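Local coordinates for protein pyridoxine 4-oxidase (Mesorhizobium loti, PDB 4HA6) that probably oxidises pyridoxine at its 4-hydroxymethyl group to pyridoxal, using FAD as cofactor, as a member of the GMC oxidoreductase family, at residues Y319-S324 with Q330-V335; F360-P365 with G392-R397; Y356-G361 with E403-I408; P97-A102 with L484-I489. All blocks are in the same frame, centred on the assembly; numbering follows the deposited sequence.

Contact 1 (Y319-S324 with Q330-V335)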
# COMPACT_ATOMS: atom_id res chain seq x y z
N TYR A 319 -14.29 -2.12 -9.04
CA TYR A 319 -14.73 -1.02 -8.19
C TYR A 319 -16.08 -0.51 -8.67
O TYR A 319 -16.36 -0.53 -9.87
CB TYR A 319 -13.68 0.10 -8.21
CG TYR A 319 -12.34 -0.40 -7.77
CD1 TYR A 319 -12.03 -0.46 -6.42
CD2 TYR A 319 -11.41 -0.89 -8.68
CE1 TYR A 319 -10.81 -0.94 -5.98
CE2 TYR A 319 -10.18 -1.39 -8.26
CZ TYR A 319 -9.89 -1.42 -6.90
OH TYR A 319 -8.69 -1.91 -6.42
N MET A 320 -16.91 -0.03 -7.74
CA MET A 320 -18.25 0.41 -8.11
C MET A 320 -18.88 1.26 -7.01
O MET A 320 -18.33 1.40 -5.91
CB MET A 320 -19.13 -0.82 -8.41
CG MET A 320 -19.33 -1.75 -7.21
SD MET A 320 -19.92 -3.43 -7.60
CE MET A 320 -18.39 -4.22 -8.11
N ARG A 321 -20.04 1.82 -7.30
CA ARG A 321 -20.78 2.52 -6.27
C ARG A 321 -21.44 1.45 -5.41
O ARG A 321 -21.63 0.31 -5.85
CB ARG A 321 -21.80 3.48 -6.89
CG ARG A 321 -21.17 4.55 -7.80
CD ARG A 321 -20.31 5.56 -7.02
NE ARG A 321 -21.15 6.43 -6.21
CZ ARG A 321 -20.68 7.40 -5.43
NH1 ARG A 321 -19.38 7.63 -5.35
NH2 ARG A 321 -21.53 8.14 -4.72
N ALA A 322 -21.76 1.80 -4.17
CA ALA A 322 -22.35 0.84 -3.26
C ALA A 322 -23.82 0.50 -3.56
O ALA A 322 -24.32 -0.52 -3.08
CB ALA A 322 -22.20 1.31 -1.83
N ASP A 323 -24.52 1.33 -4.33
CA ASP A 323 -25.97 1.15 -4.50
C ASP A 323 -26.41 0.87 -5.93
O ASP A 323 -27.62 0.79 -6.22
CB ASP A 323 -26.74 2.36 -3.94
CG ASP A 323 -26.34 3.67 -4.60
OD1 ASP A 323 -25.51 3.66 -5.53
OD2 ASP A 323 -26.85 4.73 -4.18
N SER A 324 -25.45 0.71 -6.83
CA SER A 324 -25.76 0.57 -8.25
C SER A 324 -24.58 0.09 -9.07
O SER A 324 -23.45 0.55 -8.89
CB SER A 324 -26.24 1.90 -8.81
OG SER A 324 -26.22 1.87 -10.23
N GLN A 330 -16.67 8.14 -8.09
CA GLN A 330 -15.69 7.62 -7.14
C GLN A 330 -16.14 6.29 -6.55
O GLN A 330 -17.29 6.16 -6.12
CB GLN A 330 -15.46 8.60 -6.01
CG GLN A 330 -14.32 8.19 -5.10
CD GLN A 330 -14.15 9.14 -3.96
OE1 GLN A 330 -15.13 9.68 -3.47
NE2 GLN A 330 -12.89 9.36 -3.52
N PRO A 331 -15.25 5.28 -6.55
CA PRO A 331 -15.67 3.98 -6.01
C PRO A 331 -16.08 4.08 -4.55
O PRO A 331 -15.58 4.96 -3.83
CB PRO A 331 -14.40 3.12 -6.11
CG PRO A 331 -13.59 3.75 -7.23
CD PRO A 331 -13.92 5.23 -7.19
N GLU A 332 -16.98 3.20 -4.11
CA GLU A 332 -17.31 3.08 -2.69
C GLU A 332 -17.03 1.66 -2.18
O GLU A 332 -16.70 1.46 -1.02
CB GLU A 332 -18.79 3.42 -2.44
CG GLU A 332 -19.18 4.81 -2.89
CD GLU A 332 -20.63 5.10 -2.59
OE1 GLU A 332 -21.52 4.35 -3.08
OE2 GLU A 332 -20.88 6.09 -1.86
N ILE A 333 -17.19 0.67 -3.06
CA ILE A 333 -16.88 -0.71 -2.70
C ILE A 333 -16.09 -1.36 -3.83
O ILE A 333 -15.90 -0.77 -4.90
CB ILE A 333 -18.15 -1.56 -2.40
CG1 ILE A 333 -19.08 -1.58 -3.62
CG2 ILE A 333 -18.90 -1.05 -1.17
CD1 ILE A 333 -20.43 -2.26 -3.37
N VAL A 334 -15.63 -2.59 -3.59
CA VAL A 334 -14.88 -3.35 -4.58
C VAL A 334 -15.19 -4.83 -4.39
O VAL A 334 -15.39 -5.29 -3.26
CB VAL A 334 -13.35 -3.12 -4.43
CG1 VAL A 334 -12.89 -3.44 -3.02
CG2 VAL A 334 -12.56 -3.95 -5.46
N VAL A 335 -15.31 -5.56 -5.49
CA VAL A 335 -15.44 -7.01 -5.44
C VAL A 335 -14.38 -7.56 -6.37
O VAL A 335 -14.34 -7.19 -7.54
CB VAL A 335 -16.83 -7.51 -5.91
CG1 VAL A 335 -16.84 -9.03 -6.01
CG2 VAL A 335 -17.92 -7.03 -4.96
O HOH W 1 -17.22 8.05 -2.80

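Contact 2 (F360-P365 with G392-R397)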
# COMPACT_ATOMS: atom_id res chain seq x y z
N PHE A 360 -14.32 -9.04 -1.13
CA PHE A 360 -15.19 -7.86 -1.13
C PHE A 360 -14.67 -6.90 -0.07
O PHE A 360 -14.18 -7.34 1.00
CB PHE A 360 -16.67 -8.26 -0.90
CG PHE A 360 -16.90 -9.05 0.37
CD1 PHE A 360 -16.82 -10.44 0.36
CD2 PHE A 360 -17.16 -8.39 1.57
CE1 PHE A 360 -17.01 -11.18 1.54
CE2 PHE A 360 -17.36 -9.11 2.76
CZ PHE A 360 -17.28 -10.51 2.74
N GLY A 361 -14.71 -5.61 -0.38
CA GLY A 361 -14.10 -4.62 0.51
C GLY A 361 -14.77 -3.27 0.35
O GLY A 361 -15.63 -3.12 -0.52
N ILE A 362 -14.40 -2.31 1.19
CA ILE A 362 -14.87 -0.93 1.00
C ILE A 362 -13.66 -0.09 0.62
O ILE A 362 -12.53 -0.39 1.04
CB ILE A 362 -15.55 -0.36 2.27
CG1 ILE A 362 -14.57 -0.33 3.46
CG2 ILE A 362 -16.80 -1.16 2.60
CD1 ILE A 362 -15.13 0.40 4.67
N THR A 363 -13.87 0.95 -0.17
CA THR A 363 -12.72 1.62 -0.78
C THR A 363 -12.18 2.80 -0.00
O THR A 363 -11.01 3.16 -0.17
CB THR A 363 -13.04 2.11 -2.20
OG1 THR A 363 -14.29 2.80 -2.19
CG2 THR A 363 -13.12 0.93 -3.16
N HIS A 364 -13.03 3.41 0.83
CA HIS A 364 -12.62 4.60 1.59
C HIS A 364 -13.10 4.51 3.04
O HIS A 364 -14.03 5.22 3.44
CB HIS A 364 -13.18 5.86 0.92
CG HIS A 364 -12.74 6.03 -0.51
ND1 HIS A 364 -13.42 5.47 -1.56
CD2 HIS A 364 -11.65 6.64 -1.04
CE1 HIS A 364 -12.80 5.76 -2.69
NE2 HIS A 364 -11.72 6.46 -2.40
N PRO A 365 -12.48 3.62 3.85
CA PRO A 365 -12.94 3.47 5.25
C PRO A 365 -12.82 4.78 6.02
O PRO A 365 -11.85 5.54 5.80
CB PRO A 365 -11.96 2.44 5.83
CG PRO A 365 -10.74 2.47 4.91
CD PRO A 365 -11.32 2.77 3.54
N GLY A 392 -20.06 3.18 11.80
CA GLY A 392 -21.28 2.61 11.24
C GLY A 392 -21.27 2.62 9.73
O GLY A 392 -21.81 1.72 9.07
N ARG A 393 -20.63 3.65 9.16
CA ARG A 393 -20.48 3.78 7.72
C ARG A 393 -19.67 2.62 7.15
O ARG A 393 -20.08 1.97 6.17
CB ARG A 393 -19.84 5.14 7.39
CG ARG A 393 -19.61 5.42 5.90
CD ARG A 393 -20.92 5.44 5.13
NE ARG A 393 -20.89 6.34 3.97
CZ ARG A 393 -21.98 6.89 3.45
NH1 ARG A 393 -23.17 6.65 3.99
NH2 ARG A 393 -21.89 7.70 2.39
N ASP A 394 -18.52 2.33 7.78
CA ASP A 394 -17.66 1.22 7.33
C ASP A 394 -18.41 -0.11 7.38
O ASP A 394 -18.25 -0.95 6.50
CB ASP A 394 -16.40 1.12 8.20
CG ASP A 394 -15.38 2.20 7.91
OD1 ASP A 394 -15.66 3.07 7.05
OD2 ASP A 394 -14.30 2.20 8.55
N ARG A 395 -19.21 -0.31 8.43
CA ARG A 395 -19.94 -1.56 8.59
C ARG A 395 -21.07 -1.66 7.57
O ARG A 395 -21.30 -2.72 6.99
CB ARG A 395 -20.46 -1.70 10.03
CG ARG A 395 -19.35 -1.94 11.06
CD ARG A 395 -19.87 -1.96 12.51
NE ARG A 395 -20.99 -2.89 12.69
CZ ARG A 395 -21.18 -3.64 13.77
NH1 ARG A 395 -20.33 -3.59 14.78
NH2 ARG A 395 -22.24 -4.44 13.83
N GLU A 396 -21.77 -0.54 7.36
CA GLU A 396 -22.91 -0.50 6.42
C GLU A 396 -22.44 -0.74 4.99
O GLU A 396 -23.01 -1.58 4.27
CB GLU A 396 -23.67 0.83 6.56
CG GLU A 396 -24.97 0.96 5.73
CD GLU A 396 -24.72 1.31 4.26
OE1 GLU A 396 -23.66 1.90 3.95
OE2 GLU A 396 -25.60 1.02 3.40
N ARG A 397 -21.40 -0.01 4.58
CA ARG A 397 -20.78 -0.17 3.26
C ARG A 397 -20.28 -1.60 2.98
O ARG A 397 -20.38 -2.08 1.85
CB ARG A 397 -19.63 0.83 3.09
CG ARG A 397 -20.05 2.26 2.87
CD ARG A 397 -20.53 2.44 1.43
NE ARG A 397 -21.04 3.78 1.16
CZ ARG A 397 -22.34 4.06 1.01
NH1 ARG A 397 -23.26 3.10 1.10
NH2 ARG A 397 -22.71 5.31 0.76
O HOH W 2 -16.46 3.83 4.29

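Contact 3 (Y356-G361 with E403-I408)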
# COMPACT_ATOMS: atom_id res chain seq x y z
N TYR A 356 -13.13 -21.18 -5.47
CA TYR A 356 -12.61 -19.83 -5.68
C TYR A 356 -13.38 -18.89 -4.78
O TYR A 356 -14.51 -19.19 -4.36
CB TYR A 356 -12.75 -19.40 -7.14
CG TYR A 356 -14.17 -19.48 -7.69
CD1 TYR A 356 -14.65 -20.66 -8.26
CD2 TYR A 356 -15.00 -18.37 -7.69
CE1 TYR A 356 -15.93 -20.73 -8.79
CE2 TYR A 356 -16.29 -18.43 -8.21
CZ TYR A 356 -16.74 -19.62 -8.75
OH TYR A 356 -18.02 -19.69 -9.27
N SER A 357 -12.76 -17.77 -4.44
CA SER A 357 -13.37 -16.78 -3.57
C SER A 357 -13.53 -15.48 -4.32
O SER A 357 -12.66 -15.10 -5.12
CB SER A 357 -12.51 -16.52 -2.33
OG SER A 357 -12.58 -17.58 -1.40
N LEU A 358 -14.64 -14.80 -4.07
CA LEU A 358 -14.79 -13.41 -4.47
C LEU A 358 -14.49 -12.60 -3.22
O LEU A 358 -15.07 -12.84 -2.15
CB LEU A 358 -16.20 -13.11 -4.97
CG LEU A 358 -16.78 -13.97 -6.10
CD1 LEU A 358 -17.96 -13.26 -6.71
CD2 LEU A 358 -15.75 -14.31 -7.17
N LEU A 359 -13.55 -11.67 -3.33
CA LEU A 359 -13.15 -10.87 -2.20
C LEU A 359 -13.94 -9.58 -2.28
O LEU A 359 -14.25 -9.10 -3.38
CB LEU A 359 -11.65 -10.62 -2.26
CG LEU A 359 -10.83 -11.90 -2.47
CD1 LEU A 359 -9.36 -11.59 -2.69
CD2 LEU A 359 -11.01 -12.85 -1.29
N PHE A 360 -14.32 -9.04 -1.13
CA PHE A 360 -15.19 -7.86 -1.13
C PHE A 360 -14.67 -6.90 -0.07
O PHE A 360 -14.18 -7.34 1.00
CB PHE A 360 -16.67 -8.26 -0.90
CG PHE A 360 -16.90 -9.05 0.37
CD1 PHE A 360 -16.82 -10.44 0.36
CD2 PHE A 360 -17.16 -8.39 1.57
CE1 PHE A 360 -17.01 -11.18 1.54
CE2 PHE A 360 -17.36 -9.11 2.76
CZ PHE A 360 -17.28 -10.51 2.74
N GLY A 361 -14.71 -5.61 -0.38
CA GLY A 361 -14.10 -4.62 0.51
C GLY A 361 -14.77 -3.27 0.35
O GLY A 361 -15.63 -3.12 -0.52
N GLU A 403 -23.03 -7.76 -0.45
CA GLU A 403 -24.21 -7.94 -1.28
C GLU A 403 -23.88 -7.84 -2.75
O GLU A 403 -24.45 -8.54 -3.57
CB GLU A 403 -25.32 -6.97 -0.89
CG GLU A 403 -25.92 -7.33 0.44
CD GLU A 403 -27.05 -6.43 0.84
OE1 GLU A 403 -27.07 -5.27 0.38
OE2 GLU A 403 -27.91 -6.91 1.61
N ALA A 404 -22.93 -6.96 -3.09
CA ALA A 404 -22.58 -6.81 -4.49
C ALA A 404 -21.88 -8.08 -4.95
O ALA A 404 -22.10 -8.55 -6.08
CB ALA A 404 -21.69 -5.60 -4.69
N SER A 405 -21.05 -8.63 -4.07
CA SER A 405 -20.26 -9.82 -4.38
C SER A 405 -21.15 -11.02 -4.67
O SER A 405 -20.92 -11.78 -5.62
CB SER A 405 -19.34 -10.15 -3.20
OG SER A 405 -18.51 -11.25 -3.51
N ARG A 406 -22.16 -11.23 -3.83
CA ARG A 406 -23.04 -12.37 -4.02
C ARG A 406 -23.87 -12.21 -5.30
O ARG A 406 -24.06 -13.19 -6.03
CB ARG A 406 -23.90 -12.59 -2.78
CG ARG A 406 -23.04 -12.85 -1.53
CD ARG A 406 -23.90 -13.21 -0.33
NE ARG A 406 -24.47 -14.53 -0.49
CZ ARG A 406 -25.59 -14.94 0.11
NH1 ARG A 406 -26.25 -14.11 0.91
NH2 ARG A 406 -26.04 -16.17 -0.09
N THR A 407 -24.32 -10.99 -5.60
CA THR A 407 -25.06 -10.73 -6.84
C THR A 407 -24.20 -11.13 -8.04
O THR A 407 -24.63 -11.89 -8.91
CB THR A 407 -25.51 -9.25 -6.95
OG1 THR A 407 -26.40 -8.94 -5.87
CG2 THR A 407 -26.25 -9.00 -8.26
N ILE A 408 -22.96 -10.64 -8.07
CA ILE A 408 -22.04 -11.01 -9.15
C ILE A 408 -21.77 -12.51 -9.13
O ILE A 408 -21.87 -13.17 -10.17
CB ILE A 408 -20.71 -10.25 -9.08
CG1 ILE A 408 -20.93 -8.75 -9.30
CG2 ILE A 408 -19.73 -10.81 -10.12
CD1 ILE A 408 -19.74 -7.88 -8.94

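Contact 4 (P97-A102 with L484-I489). With FAD (flavin-adenine dinucleotide), chain B.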
# COMPACT_ATOMS: atom_id res chain seq x y z
N PRO A 97 -9.49 10.22 -9.33
CA PRO A 97 -9.24 11.66 -9.19
C PRO A 97 -9.80 12.28 -7.90
O PRO A 97 -9.14 13.13 -7.29
CB PRO A 97 -9.96 12.26 -10.39
CG PRO A 97 -9.79 11.20 -11.47
CD PRO A 97 -9.91 9.87 -10.70
N SER A 98 -11.00 11.86 -7.51
CA SER A 98 -11.62 12.37 -6.29
C SER A 98 -10.81 12.01 -5.03
O SER A 98 -10.85 12.75 -4.04
CB SER A 98 -13.06 11.88 -6.16
OG SER A 98 -13.87 12.39 -7.21
N ASP A 99 -10.09 10.88 -5.07
CA ASP A 99 -9.23 10.48 -3.95
C ASP A 99 -8.23 11.59 -3.68
O ASP A 99 -7.91 11.91 -2.53
CB ASP A 99 -8.42 9.22 -4.25
CG ASP A 99 -9.28 7.99 -4.52
OD1 ASP A 99 -10.49 8.01 -4.20
OD2 ASP A 99 -8.72 6.98 -5.02
N PHE A 100 -7.70 12.15 -4.76
CA PHE A 100 -6.64 13.14 -4.66
C PHE A 100 -7.18 14.54 -4.41
O PHE A 100 -6.48 15.39 -3.86
CB PHE A 100 -5.74 13.08 -5.90
CG PHE A 100 -5.04 11.76 -6.06
CD1 PHE A 100 -3.94 11.46 -5.27
CD2 PHE A 100 -5.51 10.82 -6.97
CE1 PHE A 100 -3.29 10.23 -5.40
CE2 PHE A 100 -4.86 9.59 -7.11
CZ PHE A 100 -3.76 9.29 -6.33
N GLN A 101 -8.44 14.78 -4.78
CA GLN A 101 -9.10 16.03 -4.42
C GLN A 101 -9.07 16.20 -2.90
O GLN A 101 -8.88 17.30 -2.40
CB GLN A 101 -10.54 16.07 -4.93
CG GLN A 101 -11.27 17.38 -4.57
CD GLN A 101 -10.56 18.62 -5.12
OE1 GLN A 101 -10.28 18.70 -6.32
NE2 GLN A 101 -10.27 19.58 -4.25
N ALA A 102 -9.27 15.09 -2.18
CA ALA A 102 -9.21 15.11 -0.73
C ALA A 102 -7.81 15.45 -0.22
O ALA A 102 -7.67 16.07 0.84
CB ALA A 102 -9.70 13.79 -0.15
N LEU A 484 -6.44 7.12 2.18
CA LEU A 484 -6.38 6.02 1.23
C LEU A 484 -6.91 6.42 -0.15
O LEU A 484 -7.92 7.12 -0.25
CB LEU A 484 -7.28 4.92 1.77
CG LEU A 484 -6.83 3.51 2.16
CD1 LEU A 484 -5.32 3.32 2.18
CD2 LEU A 484 -7.47 3.11 3.49
N THR A 485 -6.24 5.96 -1.21
CA THR A 485 -6.85 5.95 -2.54
C THR A 485 -7.90 4.86 -2.55
O THR A 485 -7.97 4.09 -1.59
CB THR A 485 -5.82 5.65 -3.62
OG1 THR A 485 -5.11 4.45 -3.28
CG2 THR A 485 -4.82 6.80 -3.70
N ALA A 486 -8.70 4.77 -3.60
CA ALA A 486 -9.78 3.77 -3.63
C ALA A 486 -9.27 2.32 -3.61
O ALA A 486 -9.94 1.42 -3.07
CB ALA A 486 -10.71 3.99 -4.84
N GLY A 487 -8.11 2.08 -4.21
CA GLY A 487 -7.59 0.73 -4.36
C GLY A 487 -6.15 0.67 -3.87
O GLY A 487 -5.72 1.52 -3.09
N PRO A 488 -5.39 -0.32 -4.34
CA PRO A 488 -4.00 -0.48 -3.89
C PRO A 488 -3.18 0.81 -4.03
O PRO A 488 -3.33 1.55 -5.01
CB PRO A 488 -3.49 -1.60 -4.81
CG PRO A 488 -4.70 -2.42 -5.12
CD PRO A 488 -5.80 -1.39 -5.27
N ILE A 489 -2.30 1.05 -3.05
CA ILE A 489 -1.67 2.36 -2.87
C ILE A 489 -0.24 2.51 -3.40
O ILE A 489 0.36 3.58 -3.24
CB ILE A 489 -1.62 2.72 -1.38
CG1 ILE A 489 -0.74 1.72 -0.61
CG2 ILE A 489 -3.03 2.80 -0.78
CD1 ILE A 489 -0.59 2.07 0.87
PA FAD B . 8.00 0.12 2.10
O1A FAD B . 8.02 -0.20 0.61
O2A FAD B . 7.40 -0.88 3.05
O5B FAD B . 9.53 0.43 2.53
C5B FAD B . 9.98 0.55 3.88
C4B FAD B . 11.45 0.16 3.84
O4B FAD B . 12.19 0.79 4.89
C3B FAD B . 11.62 -1.34 4.03
O3B FAD B . 12.57 -1.77 3.03
C2B FAD B . 12.19 -1.50 5.44
O2B FAD B . 13.04 -2.65 5.54
C1B FAD B . 12.94 -0.19 5.63
N9A FAD B . 13.03 0.29 7.05
C8A FAD B . 12.03 0.31 7.96
N7A FAD B . 12.47 0.84 9.13
C5A FAD B . 13.77 1.18 8.98
C6A FAD B . 14.82 1.79 9.83
N6A FAD B . 14.56 2.17 11.13
N1A FAD B . 16.06 1.97 9.28
C2A FAD B . 16.33 1.61 8.00
N3A FAD B . 15.40 1.06 7.18
C4A FAD B . 14.13 0.82 7.60
N1 FAD B . 0.25 -2.13 -3.32
C2 FAD B . -0.26 -2.04 -4.56
O2 FAD B . -0.46 -0.90 -5.04
N3 FAD B . -0.59 -3.12 -5.29
C4 FAD B . -0.41 -4.37 -4.84
O4 FAD B . -0.74 -5.37 -5.53
C4X FAD B . 0.14 -4.55 -3.48
N5 FAD B . 0.33 -5.77 -2.93
C5X FAD B . 0.86 -5.91 -1.69
C6 FAD B . 1.06 -7.18 -1.15
C7 FAD B . 1.61 -7.32 0.12
C7M FAD B . 1.83 -8.70 0.70
C8 FAD B . 1.99 -6.11 0.91
C8M FAD B . 2.57 -6.27 2.29
C9 FAD B . 1.79 -4.84 0.37
C9A FAD B . 1.23 -4.71 -0.90
N10 FAD B . 1.02 -3.43 -1.45
C10 FAD B . 0.48 -3.32 -2.73
C1' FAD B . 1.37 -2.23 -0.68
C2' FAD B . 2.64 -1.55 -1.17
O2' FAD B . 3.67 -2.53 -1.39
C3' FAD B . 3.07 -0.56 -0.09
O3' FAD B . 1.94 0.28 0.22
C4' FAD B . 4.25 0.28 -0.54
O4' FAD B . 5.32 -0.60 -0.89
C5' FAD B . 4.68 1.26 0.56
O5' FAD B . 6.01 1.69 0.26
P FAD B . 6.80 2.61 1.31
O1P FAD B . 8.00 3.26 0.65
O2P FAD B . 5.81 3.48 2.06
O3P FAD B . 7.29 1.53 2.39

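Contact 1 (Y319-S324 with Q330-V335)
M320 meets both E332 and I333 where strands 314-320 and 333-338, antiparallel neighbours in a larger sheet, begin to part, a classic beta bulge. M320 O takes two amides from opposite faces of its plane, E332 N at 2.9 Å and I333 N. M320 N returns a bond to I333 O at 3.1 Å, closing the hydrogen-bonded pair. M320 CG, set between backbone N and carbonyl carbon (chi1 63°), rests on I333 CG1 at 3.6 Å. On the other sheet face, V334 CG2 sits over the Y319 ring, 3.9 Å from the centroid, near the rim. Beyond the bulge the R321 guanidinium lies flat on the E332 carboxylate, planes 5° apart; OE2 lies over the guanidinium face, where no N-H points at it, so its 3.6 Å pairing with R321 NH2 is one of charges alone. In the guanidinium plane, NH1 of R321 reaches a lone pair of Q330 O at 2.7 Å. A leucine in place of R321 would probably leave the Q330 carbonyl without this donor and the E332 carboxylate without its stacked charge. The other carboxylate oxygen, E332 OE1, receives A322 N at 2.8 Å on its anti lone pair.

Contact 2 (F360-P365 with G392-R397)
P365 and D394 bring their CA atoms within 5.6 Å, and I362 and R397 theirs within 6.4 Å, where the end of strand 355-362 and the loop after it pass the first turns of helix 392-409. This is helix-on-sheet packing: the helix lies against an antiparallel sheet, and the two segments meet through side chains and a bridging water.

I362 does most of the work from the strand. Its CG1 sits between the backbone N and the carbonyl carbon (chi1 60°), a setting that splits the two branches between two helix residues. CG2 presses on R397 CB at 3.5 Å, while CD1 lies 3.6 Å from D394 OD1. R397 offers only the base of its side chain here; the chain bends at chi2 and carries the guanidinium off, to lie beside E396 and, in a long and weak ion pair, near E332.

The D394 carboxylate is pushed against P365, with OD1 3.3 Å from P365 CA and OD2 3.6 Å from P365 CB. Its polar needs are met just past the proline: T366 N bonds to OD1 and S367 OG to OD2. In place of D394, an alanine is likely to leave the T366 amide and the S367 hydroxyl without their carboxylate partner and to open a gap beside I362 CD1. A water completes the joint, giving one proton to D394 OD1 at 3.0 Å and the other to H364 O at 2.9 Å.

Contact 3 (Y356-G361 with E403-I408)
Helix 392-409 packs across one face of the antiparallel sheet, and here S405 of the helix nestles against L358 and F360 of strand 355-362. The two strand residues are two apart, with L359 between them and turned away, so both face the helix and straddle the serine; the backbones come nearest at F360 and S405, whose CA atoms are 6.3 Å apart.

L358 supplies the closer touch. Its CB is 3.3 Å from S405 OG, and one of its methyls, CD1, runs on to the helix backbone, 3.5 Å from S405 O. F360 adds a looser contact, CB to CB of S405 at 4.0 Å. Its ring, with S405 OG lying obliquely near it, reaches on to A401 and L402 of the same helix and F436, I437 and S440 of helix 430-440. The hydroxyl of S405 stands anti to the backbone N (chi1 -177°), which swings OG over to the L358 side, and there it is hydrogen-bonded to N298 OD1 on the neighbouring strand 293-302. A404 and S405 also touch V335, so three strands of the sheet meet this turn of the helix.

The touch between the two segments is one of carbon with carbon and of carbon with serine oxygen. The buried hydroxyl finds its polar partner on a third strand, and the small serine lets helix and strand come close.

Contact 4 (P97-A102 with L484-I489)
D99, on helix 97-107, points its carboxylate at the backbone of T485 and A486 in the loop that leads to the flavin. At the base, CB of D99 lies 4.0 Å from T485 CA. CG, turned anti to the carbonyl carbon (chi1 -62°), comes up to the loop backbone, 3.4 Å from A486 N. OD2 takes A486 N at 2.6 Å, the amide arriving from above the carboxylate plane, about 50° out of it. The same oxygen touches T485 CA at 3.3 Å and A486 CB at 3.6 Å, and it also receives H96 N. OD1 is engaged by H364 NE2 and Q330 NE2. Next along the helix, F100 lays CZ 3.8 Å from the T485 methyl, CG2. The T485 hydroxyl turns the other way, donating from OG1 to G487 O at 3.0 Å within the loop.

Next in the chain after G487, P488 brings its CB to 3.1 Å from O2 of the flavin and also touches the bound pyridoxamine. A buried carboxylate with four N-H partners would probably stay ionised. Through it, helix, sheet-side loops and flavin-side loop are tied to one group, consistent with a well-defined position for the turn bordering the active site.

How the contacts relate
Along the chain, contact 1 closes before contacts 2 and 3 begin, and all three fall within the roughly 380 residues that separate the two halves of contact 4. Contacts 1, 2 and 3 share one antiparallel sheet: strands 333-338 and 355-362 are neighbours in it, and V334 O bonds to G361 N between them. Contacts 2 and 3, with centres about 14 Å apart, are successive touches of helix 392-409 on strand 355-362. Contact 4 lies about 13 Å from contact 1 and about 15 Å from contact 2, centre to centre, and joins them through D99; it stays clear of contact 3. The sheet and its helix are thereby linked to the loop beside flavin and substrate.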